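Local coordinates for prenyltransference for protein (Lavandula lanata, PDB 5HC8) that catalyses the head-to-middle condensation of two dimethylallyl diphosphate molecules into lavandulyl diphosphate, as a cis-prenyltransferase-fold enzyme, at the interface of chains A and B. Residues are numbered along the deposited sequence; one frame, centred on the assembly and turned at random. Chains: chain A/B, prenyltransference for protein.

The interface of chains A and B. Residues chain A 198-199, 213, 215; chain B 198-199, 213, 215.
This patch of the two-fold symmetric homodimer interface joins A:Gln198, A:Phe213 and A:Phe215 to B:Gln198, B:Phe213 and B:Phe215, and the interface probably holds the two subunits of this enzyme together as in other members of the undecaprenyl diphosphate synthase (cis-prenyltransferase) family. Strand 212-215 of each chain lies against the partner's loop at 198-199. Every contact has a twin with the chains exchanged. The backbone N of B:Phe213 donates to the carbonyl O of A:Gln198 at 2.9 Å, and the twin bond runs from A:Phe213 N to B:Gln198 O. The A:Gln198 side chain runs out extended past CG. The A:Gln198 amide nitrogen NE2 lies in plane at the edge of the B:Phe215 ring, 3.8 Å from its CD2. The amide and ring planes are turned 40° apart. The same NE2 shares water 1 with the backbone N of B:Phe215. Replacing A:Gln198 by an alanine would probably leave that water without its amide partner and the edge of the B:Phe215 ring without its polar neighbour. Near the two-fold axis, the side chains of A:Phe215 and B:Phe215 run at about a right angle to each other and meet rim to rim, CE2 to CE2 at 3.6 Å. A:Phe213 and B:Phe213 also meet through CE2, at 3.8 Å. In B:Phe215, CG lies anti to the carbonyl carbon (chi1 -59°), which sends the ring toward the axis. One face of the B:Phe213 ring takes A:Arg199 CA near its rim. B:Gln198 CG packs on a face of its own chain's B:Phe215.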
loop_
_atom_site.group_PDB
_atom_site.type_symbol
_atom_site.label_atom_id
_atom_site.label_comp_id
_atom_site.label_asym_id
_atom_site.label_seq_id
_atom_site.Cartn_x
_atom_site.Cartn_y
_atom_site.Cartn_z
ATOM N N GLN A 198 -11.958 -2.093 1.078
ATOM C CA GLN A 198 -10.691 -2.697 0.718
ATOM C C GLN A 198 -9.792 -1.626 0.061
ATOM O O GLN A 198 -9.758 -1.491 -1.156
ATOM C CB GLN A 198 -10.955 -3.878 -0.217
ATOM C CG GLN A 198 -11.681 -5.017 0.475
ATOM C CD GLN A 198 -12.179 -6.027 -0.566
ATOM O OE1 GLN A 198 -13.253 -5.855 -1.219
ATOM N NE2 GLN A 198 -11.401 -6.963 -0.813
ATOM N N ARG A 199 -9.117 -0.881 0.928
ATOM C CA ARG A 199 -8.295 0.255 0.523
ATOM C C ARG A 199 -7.568 0.699 1.806
ATOM O O ARG A 199 -7.961 0.336 2.911
ATOM C CB ARG A 199 -9.110 1.420 -0.091
ATOM C CG ARG A 199 -10.213 1.975 0.787
ATOM C CD ARG A 199 -10.831 3.232 0.206
ATOM N NE ARG A 199 -11.982 3.686 1.021
ATOM C CZ ARG A 199 -13.261 3.426 0.790
ATOM N NH1 ARG A 199 -13.647 2.746 -0.271
ATOM N NH2 ARG A 199 -14.174 3.896 1.655
ATOM N N PHE A 213 -2.844 -8.461 4.334
ATOM C CA PHE A 213 -4.064 -7.715 4.576
ATOM C C PHE A 213 -5.221 -8.648 4.974
ATOM O O PHE A 213 -5.406 -9.727 4.392
ATOM C CB PHE A 213 -4.485 -6.979 3.314
ATOM C CG PHE A 213 -3.481 -5.983 2.783
ATOM C CD1 PHE A 213 -2.532 -5.402 3.580
ATOM C CD2 PHE A 213 -3.502 -5.650 1.486
ATOM C CE1 PHE A 213 -1.664 -4.435 3.067
ATOM C CE2 PHE A 213 -2.641 -4.704 0.952
ATOM C CZ PHE A 213 -1.738 -4.064 1.744
ATOM N N PHE A 215 -9.348 -8.130 5.752
ATOM C CA PHE A 215 -10.495 -7.249 5.689
ATOM C C PHE A 215 -11.700 -7.973 6.275
ATOM O O PHE A 215 -11.961 -9.093 5.878
ATOM C CB PHE A 215 -10.767 -6.905 4.243
ATOM C CG PHE A 215 -9.624 -6.233 3.551
ATOM C CD1 PHE A 215 -9.371 -4.910 3.727
ATOM C CD2 PHE A 215 -8.787 -6.962 2.663
ATOM C CE1 PHE A 215 -8.296 -4.294 3.099
ATOM C CE2 PHE A 215 -7.734 -6.310 2.032
ATOM C CZ PHE A 215 -7.479 -4.997 2.265
ATOM N N GLN B 198 -3.420 -11.690 -0.427
ATOM C CA GLN B 198 -3.867 -10.351 -0.101
ATOM C C GLN B 198 -2.675 -9.548 0.467
ATOM O O GLN B 198 -2.480 -9.477 1.674
ATOM C CB GLN B 198 -5.024 -10.443 0.894
ATOM C CG GLN B 198 -6.266 -11.068 0.286
ATOM C CD GLN B 198 -7.274 -11.407 1.390
ATOM O OE1 GLN B 198 -7.188 -12.466 2.085
ATOM N NE2 GLN B 198 -8.107 -10.521 1.639
ATOM N N ARG B 199 -1.903 -8.995 -0.461
ATOM C CA ARG B 199 -0.667 -8.287 -0.144
ATOM C C ARG B 199 -0.208 -7.668 -1.477
ATOM O O ARG B 199 -0.663 -8.065 -2.545
ATOM C CB ARG B 199 0.430 -9.199 0.459
ATOM C CG ARG B 199 0.822 -10.392 -0.389
ATOM C CD ARG B 199 2.031 -11.120 0.166
ATOM N NE ARG B 199 2.319 -12.347 -0.612
ATOM C CZ ARG B 199 1.933 -13.579 -0.310
ATOM N NH1 ARG B 199 1.266 -13.843 0.796
ATOM N NH2 ARG B 199 2.261 -14.573 -1.151
ATOM N N PHE B 213 -8.913 -2.076 -3.836
ATOM C CA PHE B 213 -8.315 -3.380 -4.052
ATOM C C PHE B 213 -9.385 -4.443 -4.356
ATOM O O PHE B 213 -10.450 -4.484 -3.721
ATOM C CB PHE B 213 -7.570 -3.826 -2.803
ATOM C CG PHE B 213 -6.448 -2.916 -2.363
ATOM C CD1 PHE B 213 -5.806 -2.071 -3.227
ATOM C CD2 PHE B 213 -6.058 -2.919 -1.081
ATOM C CE1 PHE B 213 -4.728 -1.293 -2.797
ATOM C CE2 PHE B 213 -5.001 -2.145 -0.628
ATOM C CZ PHE B 213 -4.305 -1.352 -1.488
ATOM N N PHE B 215 -9.353 -8.631 -4.960
ATOM C CA PHE B 215 -8.599 -9.865 -4.880
ATOM C C PHE B 215 -9.475 -11.006 -5.378
ATOM O O PHE B 215 -10.597 -11.125 -4.923
ATOM C CB PHE B 215 -8.219 -10.111 -3.439
ATOM C CG PHE B 215 -7.395 -9.021 -2.830
ATOM C CD1 PHE B 215 -6.063 -8.922 -3.074
ATOM C CD2 PHE B 215 -7.988 -8.072 -1.953
ATOM C CE1 PHE B 215 -5.305 -7.896 -2.522
ATOM C CE2 PHE B 215 -7.196 -7.072 -1.400
ATOM C CZ PHE B 215 -5.876 -6.973 -1.699
HETATM O O HOH W 1 -11.650 -8.172 -3.254
HETATM O O HOH W 2 -9.220 -10.533 4.138
#